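Local coordinates for protein metallopeptidase containing co-catalytic metalloactive site (Shewanella denitrificans OS217, PDB 3B2Y) that probably acts as a zinc-dependent metallocarboxypeptidase or related hydrolase of the peptidase M14 family, crystallised here with nickel at its metal site, at residues S73-E78 / N126-F131; A81-M86 / L106-P111. All coordinates share one frame; numbering follows the deposited sequence.

Contact 1: S73-E78 / N126-F131; sequences SGFHGE and NPNRGF. With NI (nickel (II) ion), chain C.
The metal site of this M14-type metallopeptidase carries the contact: H76, in the loop after strand 68-73, binds nickel through ND1 at 2.2 Å and gives its other ring nitrogen to N126. E79, H170 and two waters also hold the metal. H76 NE2 donates to N126 OD1 at 2.7 Å, with an N-H...O angle of 150°; the oxygen lies practically in the imidazole plane, whereas the donor is tilted from the plane of the amide carbonyl. The same OD1 takes a second bond, from N128 N at 3.0 Å, arriving from the opposite face of the amide. This second bond makes an Asx turn, set in the type I beta turn N126-R129. CG of N126 is anti to its backbone N (chi1 -173°), which carries the amide out to H76; the amide and imidazole planes lie 64° apart. N128 follows on, its CB 3.6 Å from H76 NE2 and its OD1 over one face of the F75 ring, toward the rim and 3.9 Å from F75 CD2; that oxygen is bonded to the backbone N of F230. P127 packs its CG on F75 O at 3.4 Å, and its own carbonyl oxygen lies in the plane of the F75 ring at the edge. An alanine in place of N126 would probably leave H76 NE2 and N128 N without their shared acceptor, so that the Asx turn would be lost and the imidazole held chiefly by its bond to nickel. As a second-shell residue, N126 accepts a hydrogen bond from the imidazole N-H and helps to fix the rotation of a ring already held by the metal, an interaction likely to make H76 ND1 a somewhat stronger donor to nickel.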
ATOM      1  N   SER A  73       1.177   2.685   0.214  0.50 31.04           N
ATOM      2  CA  SER A  73      -0.198   2.846  -0.225  0.50 28.88           C
ATOM      3  C   SER A  73      -0.337   4.194  -0.874  0.50 25.21           C
ATOM      4  O   SER A  73       0.668   4.929  -1.044  0.50 27.78           O
ATOM      5  CB  SER A  73      -1.145   2.728   0.963  0.50 29.03           C
ATOM      6  OG  SER A  73      -2.502   2.613   0.566  0.50 31.10           O
ATOM      7  N   GLY A  74      -1.586   4.534  -1.171  1.00 29.39           N
ATOM      8  CA  GLY A  74      -1.950   5.848  -1.731  1.00 27.79           C
ATOM      9  C   GLY A  74      -1.312   6.163  -3.070  1.00 29.61           C
ATOM     10  O   GLY A  74      -1.045   7.294  -3.351  1.00 32.55           O
ATOM     11  N   PHE A  75      -1.117   5.151  -3.923  1.00 30.54           N
ATOM     12  CA  PHE A  75      -0.707   5.420  -5.310  1.00 29.85           C
ATOM     13  C   PHE A  75      -1.923   5.950  -6.117  1.00 32.24           C
ATOM     14  O   PHE A  75      -1.734   6.703  -7.069  1.00 30.84           O
ATOM     15  CB  PHE A  75      -0.200   4.125  -5.978  1.00 32.30           C
ATOM     16  CG  PHE A  75       1.212   3.780  -5.612  1.00 32.73           C
ATOM     17  CD1 PHE A  75       1.509   3.107  -4.436  1.00 39.81           C
ATOM     18  CD2 PHE A  75       2.253   4.183  -6.434  1.00 34.97           C
ATOM     19  CE1 PHE A  75       2.851   2.860  -4.088  1.00 42.06           C
ATOM     20  CE2 PHE A  75       3.589   3.899  -6.117  1.00 40.62           C
ATOM     21  CZ  PHE A  75       3.895   3.280  -4.949  1.00 38.25           C
ATOM     22  N   HIS A  76      -3.142   5.455  -5.791  1.00 31.07           N
ATOM     23  CA  HIS A  76      -4.350   5.786  -6.527  1.00 33.42           C
ATOM     24  C   HIS A  76      -5.288   6.518  -5.591  1.00 33.91           C
ATOM     25  O   HIS A  76      -5.640   6.025  -4.518  1.00 33.26           O
ATOM     26  CB  HIS A  76      -4.978   4.541  -7.128  1.00 34.01           C
ATOM     27  CG  HIS A  76      -4.117   3.882  -8.152  1.00 32.82           C
ATOM     28  ND1 HIS A  76      -3.934   2.531  -8.207  1.00 35.88           N
ATOM     29  CD2 HIS A  76      -3.341   4.401  -9.141  1.00 30.52           C
ATOM     30  CE1 HIS A  76      -3.132   2.225  -9.212  1.00 33.16           C
ATOM     31  NE2 HIS A  76      -2.754   3.340  -9.795  1.00 34.04           N
ATOM     32  N   GLY A  77      -5.659   7.728  -5.967  1.00 34.39           N
ATOM     33  CA  GLY A  77      -6.371   8.578  -5.039  1.00 33.04           C
ATOM     34  C   GLY A  77      -7.776   8.197  -4.684  1.00 34.71           C
ATOM     35  O   GLY A  77      -8.279   8.590  -3.645  1.00 41.86           O
ATOM     36  N   GLU A  78      -8.416   7.411  -5.530  1.00 33.04           N
ATOM     37  CA  GLU A  78      -9.753   6.884  -5.212  1.00 32.36           C
ATOM     38  C   GLU A  78      -9.653   5.707  -4.200  1.00 33.33           C
ATOM     39  O   GLU A  78     -10.668   5.265  -3.680  1.00 33.45           O
ATOM     40  CB  GLU A  78     -10.522   6.491  -6.484  1.00 32.86           C
ATOM     41  CG  GLU A  78     -10.362   5.108  -7.103  1.00 36.56           C
ATOM     42  CD  GLU A  78      -9.062   4.919  -7.820  1.00 40.64           C
ATOM     43  OE1 GLU A  78      -8.127   5.656  -7.473  1.00 40.18           O
ATOM     44  OE2 GLU A  78      -8.945   4.017  -8.697  1.00 44.31           O
ATOM     45  N   ASN A 126      -0.964   8.023 -14.051  1.00 33.20           N
ATOM     46  CA  ASN A 126      -1.064   6.895 -13.110  1.00 31.33           C
ATOM     47  C   ASN A 126       0.306   6.673 -12.381  1.00 32.00           C
ATOM     48  O   ASN A 126       1.274   6.176 -13.010  1.00 28.94           O
ATOM     49  CB  ASN A 126      -1.420   5.645 -13.871  1.00 30.83           C
ATOM     50  CG  ASN A 126      -1.704   4.446 -12.968  1.00 31.89           C
ATOM     51  OD1 ASN A 126      -1.325   4.394 -11.800  1.00 31.47           O
ATOM     52  ND2 ASN A 126      -2.427   3.471 -13.532  1.00 36.37           N
ATOM     53  N   PRO A 127       0.407   7.025 -11.083  1.00 30.98           N
ATOM     54  CA  PRO A 127       1.653   6.849 -10.346  1.00 30.37           C
ATOM     55  C   PRO A 127       2.146   5.377 -10.172  1.00 26.69           C
ATOM     56  O   PRO A 127       3.284   5.170  -9.781  1.00 31.20           O
ATOM     57  CB  PRO A 127       1.329   7.462  -8.977  1.00 32.33           C
ATOM     58  CG  PRO A 127       0.232   8.437  -9.265  1.00 34.63           C
ATOM     59  CD  PRO A 127      -0.607   7.620 -10.201  1.00 29.11           C
ATOM     60  N   ASN A 128       1.304   4.381 -10.421  1.00 29.84           N
ATOM     61  CA  ASN A 128       1.738   3.006 -10.271  1.00 29.02           C
ATOM     62  C   ASN A 128       2.096   2.349 -11.587  1.00 33.84           C
ATOM     63  O   ASN A 128       1.926   1.147 -11.780  1.00 33.66           O
ATOM     64  CB  ASN A 128       0.671   2.210  -9.536  1.00 30.60           C
ATOM     65  CG  ASN A 128       1.227   0.955  -8.895  1.00 30.10           C
ATOM     66  OD1 ASN A 128       2.409   0.903  -8.523  1.00 33.01           O
ATOM     67  ND2 ASN A 128       0.428  -0.111  -8.932  1.00 33.63           N
ATOM     68  N   ARG A 129       2.525   3.147 -12.533  1.00 33.68           N
ATOM     69  CA  ARG A 129       2.943   2.562 -13.799  1.00 32.37           C
ATOM     70  C   ARG A 129       4.320   3.009 -14.210  1.00 30.23           C
ATOM     71  O   ARG A 129       4.794   3.999 -13.775  1.00 30.91           O
ATOM     72  CB  ARG A 129       1.958   2.901 -14.926  1.00 38.13           C
ATOM     73  CG  ARG A 129       0.562   2.426 -14.678  1.00 42.50           C
ATOM     74  CD  ARG A 129      -0.110   1.918 -15.936  1.00 52.96           C
ATOM     75  NE  ARG A 129      -1.227   1.026 -15.617  1.00 63.00           N
ATOM     76  CZ  ARG A 129      -2.259   0.786 -16.425  1.00 66.03           C
ATOM     77  NH1 ARG A 129      -2.327   1.380 -17.620  1.00 66.18           N
ATOM     78  NH2 ARG A 129      -3.229  -0.055 -16.038  1.00 60.67           N
ATOM     79  N   GLY A 130       4.946   2.262 -15.095  1.00 28.92           N
ATOM     80  CA  GLY A 130       6.195   2.702 -15.681  1.00 31.85           C
ATOM     81  C   GLY A 130       7.476   2.332 -14.978  1.00 34.13           C
ATOM     82  O   GLY A 130       8.553   2.855 -15.375  1.00 32.58           O
ATOM     83  N   PHE A 131       7.418   1.475 -13.941  1.00 28.75           N
ATOM     84  CA  PHE A 131       8.642   1.230 -13.162  1.00 33.05           C
ATOM     85  C   PHE A 131       9.371   0.081 -13.788  1.00 40.28           C
ATOM     86  O   PHE A 131       8.823  -1.036 -13.929  1.00 41.43           O
ATOM     87  CB  PHE A 131       8.377   0.892 -11.699  1.00 31.36           C
ATOM     88  CG  PHE A 131       7.695   1.997 -10.899  1.00 28.66           C
ATOM     89  CD1 PHE A 131       6.310   2.109 -10.864  1.00 26.68           C
ATOM     90  CD2 PHE A 131       8.448   2.937 -10.165  1.00 29.15           C
ATOM     91  CE1 PHE A 131       5.695   3.131 -10.091  1.00 31.42           C
ATOM     92  CE2 PHE A 131       7.825   3.937  -9.405  1.00 36.30           C
ATOM     93  CZ  PHE A 131       6.465   4.055  -9.393  1.00 33.39           C
TER
HETATM   94 NI    NI C 275      -4.786   0.763  -7.174  0.70 29.97          NI
HETATM   95  O   HOH W   1      -6.200  -1.034  -7.438  1.00 34.23           O
HETATM   96  O   HOH W   2      -4.651  -0.195  -8.708  1.00 40.30           O

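Contact 2: A81-M86 / L106-P111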
ATOM      1  N   ALA A  81      -8.894   3.947   1.393  1.00 31.42           N
ATOM      2  CA  ALA A  81      -8.794   3.018   2.514  1.00 30.34           C
ATOM      3  C   ALA A  81      -7.388   2.529   2.805  1.00 33.58           C
ATOM      4  O   ALA A  81      -7.089   2.066   3.919  1.00 33.42           O
ATOM      5  CB  ALA A  81      -9.744   1.757   2.317  1.00 31.09           C
ATOM      6  N   GLY A  82      -6.514   2.591   1.807  1.00 34.06           N
ATOM      7  CA  GLY A  82      -5.118   2.244   2.041  1.00 31.37           C
ATOM      8  C   GLY A  82      -4.399   3.179   3.030  1.00 33.74           C
ATOM      9  O   GLY A  82      -3.954   2.756   4.089  1.00 33.25           O
ATOM     10  N   PRO A  83      -4.249   4.457   2.667  1.00 30.47           N
ATOM     11  CA  PRO A  83      -3.516   5.357   3.549  1.00 31.63           C
ATOM     12  C   PRO A  83      -4.203   5.473   4.925  1.00 29.74           C
ATOM     13  O   PRO A  83      -3.519   5.436   5.952  1.00 28.89           O
ATOM     14  CB  PRO A  83      -3.501   6.667   2.778  1.00 31.41           C
ATOM     15  CG  PRO A  83      -3.713   6.246   1.388  1.00 33.80           C
ATOM     16  CD  PRO A  83      -4.671   5.146   1.446  1.00 31.12           C
ATOM     17  N   TRP A  84      -5.547   5.519   4.965  1.00 30.28           N
ATOM     18  CA  TRP A  84      -6.231   5.536   6.273  1.00 29.50           C
ATOM     19  C   TRP A  84      -6.075   4.181   7.027  1.00 25.96           C
ATOM     20  O   TRP A  84      -5.998   4.172   8.254  1.00 25.42           O
ATOM     21  CB  TRP A  84      -7.715   5.946   6.183  1.00 29.45           C
ATOM     22  CG  TRP A  84      -7.927   7.356   5.739  1.00 31.43           C
ATOM     23  CD1 TRP A  84      -8.268   7.755   4.522  1.00 33.08           C
ATOM     24  CD2 TRP A  84      -7.794   8.524   6.540  1.00 26.41           C
ATOM     25  NE1 TRP A  84      -8.388   9.122   4.474  1.00 28.47           N
ATOM     26  CE2 TRP A  84      -8.109   9.624   5.718  1.00 31.96           C
ATOM     27  CE3 TRP A  84      -7.439   8.755   7.882  1.00 30.68           C
ATOM     28  CZ2 TRP A  84      -8.011  10.917   6.166  1.00 29.14           C
ATOM     29  CZ3 TRP A  84      -7.382  10.054   8.347  1.00 30.62           C
ATOM     30  CH2 TRP A  84      -7.707  11.126   7.498  1.00 31.48           C
ATOM     31  N   GLY A  85      -6.028   3.074   6.264  1.00 28.69           N
ATOM     32  CA  GLY A  85      -5.723   1.732   6.787  1.00 29.21           C
ATOM     33  C   GLY A  85      -4.375   1.719   7.474  1.00 29.41           C
ATOM     34  O   GLY A  85      -4.231   1.176   8.586  1.00 29.15           O
HETATM   35  N   MSE A  86      -3.384   2.363   6.864  1.00 30.43           N
HETATM   36  CA  MSE A  86      -2.072   2.443   7.499  1.00 35.21           C
HETATM   37  C   MSE A  86      -2.062   3.239   8.780  1.00 30.68           C
HETATM   38  O   MSE A  86      -1.394   2.891   9.730  1.00 28.86           O
HETATM   39  CB  MSE A  86      -1.038   2.994   6.533  1.00 36.34           C
HETATM   40  CG  MSE A  86       0.393   2.593   6.967  1.00 47.15           C
HETATM   41 SE   MSE A  86       1.693   3.230   5.668  0.75 54.94          SE
HETATM   42  CE  MSE A  86       0.817   2.393   4.075  1.00 39.20           C
ATOM     43  N   LEU A 106       5.480   4.045   3.441  1.00 27.18           N
ATOM     44  CA  LEU A 106       5.306   5.023   2.348  1.00 25.74           C
ATOM     45  C   LEU A 106       3.769   5.221   2.218  1.00 27.58           C
ATOM     46  O   LEU A 106       3.106   4.623   1.401  1.00 31.29           O
ATOM     47  CB  LEU A 106       5.994   4.482   1.086  1.00 32.96           C
ATOM     48  CG  LEU A 106       6.263   5.305  -0.137  1.00 37.45           C
ATOM     49  CD1 LEU A 106       7.296   6.406   0.183  1.00 32.34           C
ATOM     50  CD2 LEU A 106       6.868   4.366  -1.185  1.00 34.43           C
ATOM     51  N   PRO A 107       3.196   6.027   3.112  1.00 28.94           N
ATOM     52  CA  PRO A 107       1.777   6.050   3.348  1.00 34.22           C
ATOM     53  C   PRO A 107       0.967   6.642   2.195  1.00 33.58           C
ATOM     54  O   PRO A 107      -0.196   6.311   2.043  1.00 34.42           O
ATOM     55  CB  PRO A 107       1.627   7.026   4.554  1.00 35.83           C
ATOM     56  CG  PRO A 107       2.918   7.117   5.153  1.00 40.87           C
ATOM     57  CD  PRO A 107       3.926   6.894   4.036  1.00 33.42           C
ATOM     58  N   LEU A 108       1.552   7.569   1.446  1.00 30.01           N
ATOM     59  CA  LEU A 108       0.769   8.365   0.503  1.00 31.00           C
ATOM     60  C   LEU A 108       1.623   8.876  -0.644  1.00 31.74           C
ATOM     61  O   LEU A 108       2.216   9.940  -0.534  1.00 35.38           O
ATOM     62  CB  LEU A 108       0.119   9.536   1.211  1.00 32.63           C
ATOM     63  CG  LEU A 108      -0.798  10.467   0.384  1.00 38.23           C
ATOM     64  CD1 LEU A 108      -1.876   9.626  -0.445  1.00 35.81           C
ATOM     65  CD2 LEU A 108      -1.470  11.576   1.285  1.00 32.24           C
ATOM     66  N   VAL A 109       1.673   8.122  -1.735  1.00 30.75           N
ATOM     67  CA  VAL A 109       2.524   8.424  -2.877  1.00 31.89           C
ATOM     68  C   VAL A 109       1.924   9.503  -3.830  1.00 32.66           C
ATOM     69  O   VAL A 109       2.655  10.289  -4.450  1.00 32.05           O
ATOM     70  CB  VAL A 109       2.803   7.133  -3.597  1.00 33.69           C
ATOM     71  CG1 VAL A 109       3.431   7.356  -4.976  1.00 31.41           C
ATOM     72  CG2 VAL A 109       3.646   6.202  -2.699  1.00 34.57           C
ATOM     73  N   ASN A 110       0.598   9.596  -3.839  1.00 30.94           N
ATOM     74  CA  ASN A 110      -0.150  10.450  -4.741  1.00 27.67           C
ATOM     75  C   ASN A 110      -1.065  11.460  -3.966  1.00 28.49           C
ATOM     76  O   ASN A 110      -2.271  11.335  -3.908  1.00 29.34           O
ATOM     77  CB  ASN A 110      -1.009   9.586  -5.614  1.00 28.26           C
ATOM     78  CG  ASN A 110      -1.807  10.374  -6.653  1.00 29.00           C
ATOM     79  OD1 ASN A 110      -1.622  11.571  -6.890  1.00 28.90           O
ATOM     80  ND2 ASN A 110      -2.712   9.653  -7.310  1.00 26.67           N
ATOM     81  N   PRO A 111      -0.456  12.420  -3.298  1.00 26.18           N
ATOM     82  CA  PRO A 111      -1.340  13.333  -2.516  1.00 26.43           C
ATOM     83  C   PRO A 111      -2.273  14.174  -3.323  1.00 27.60           C
ATOM     84  O   PRO A 111      -3.391  14.437  -2.862  1.00 28.53           O
ATOM     85  CB  PRO A 111      -0.314  14.233  -1.821  1.00 25.66           C
ATOM     86  CG  PRO A 111       0.912  14.151  -2.680  1.00 30.00           C
ATOM     87  CD  PRO A 111       0.945  12.707  -3.067  1.00 32.14           C
TER
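P83 and M86, one turn apart on helix 81-92, both direct their side chains toward the P107-L108 bend, P83 with its short ring and M86 with a longer chain. The P83 ring sets its CB 3.4 Å from P107 O, with CG close behind at 3.6 Å from the same oxygen. CG also reaches the tip of L108, 4.3 Å from its CD1. M86, a selenomethionine, extends from the helix with CG anti to the backbone N (chi1 -158°) and then bends at its last torsion (chi3 -54°), which places CE near the start of the bend. Its SE lies 3.7 Å from P107 CA and 4.0 Å from P107 CB, and CE rests 3.9 Å from P107 CA. The M86 and P107 side chains cross obliquely. Contact is thus van der Waals packing between apolar groups and a backbone carbonyl. Around it, both P83 and M86 also touch S73 on strand 68-73, the parallel neighbour of strand 102-106. F28 of helix 25-39 packs on P83 and L108, while M264 of helix 253-271 meets M86, so that helix 81-92 is seated against the end of strand 102-106 with helices 25-39 and 253-271 beside it.

Both contacts are buried, contact 2 throughout, contact 1 with N126 and N128 only partly so. Contact 1 is polar at its centre, where two loops meet beside the metal and an asparagine holds a metal-binding histidine; contact 2 is apolar packing between a helix and the bend after a strand, with the P83 side chain about 10 Å from the nickel. Strand 68-73 and the loop after it serve both: S73 OG packs on G82 CA and P83 N at the start of helix 81-92. S73 N lies 3.0 Å from L106 O and G74 O 2.9 Å from N110 N, both probable hydrogen bonds, and N110 ND2 additionally bonds F75 O. Along the chain, contact 2 is nested inside the loop closed by contact 1.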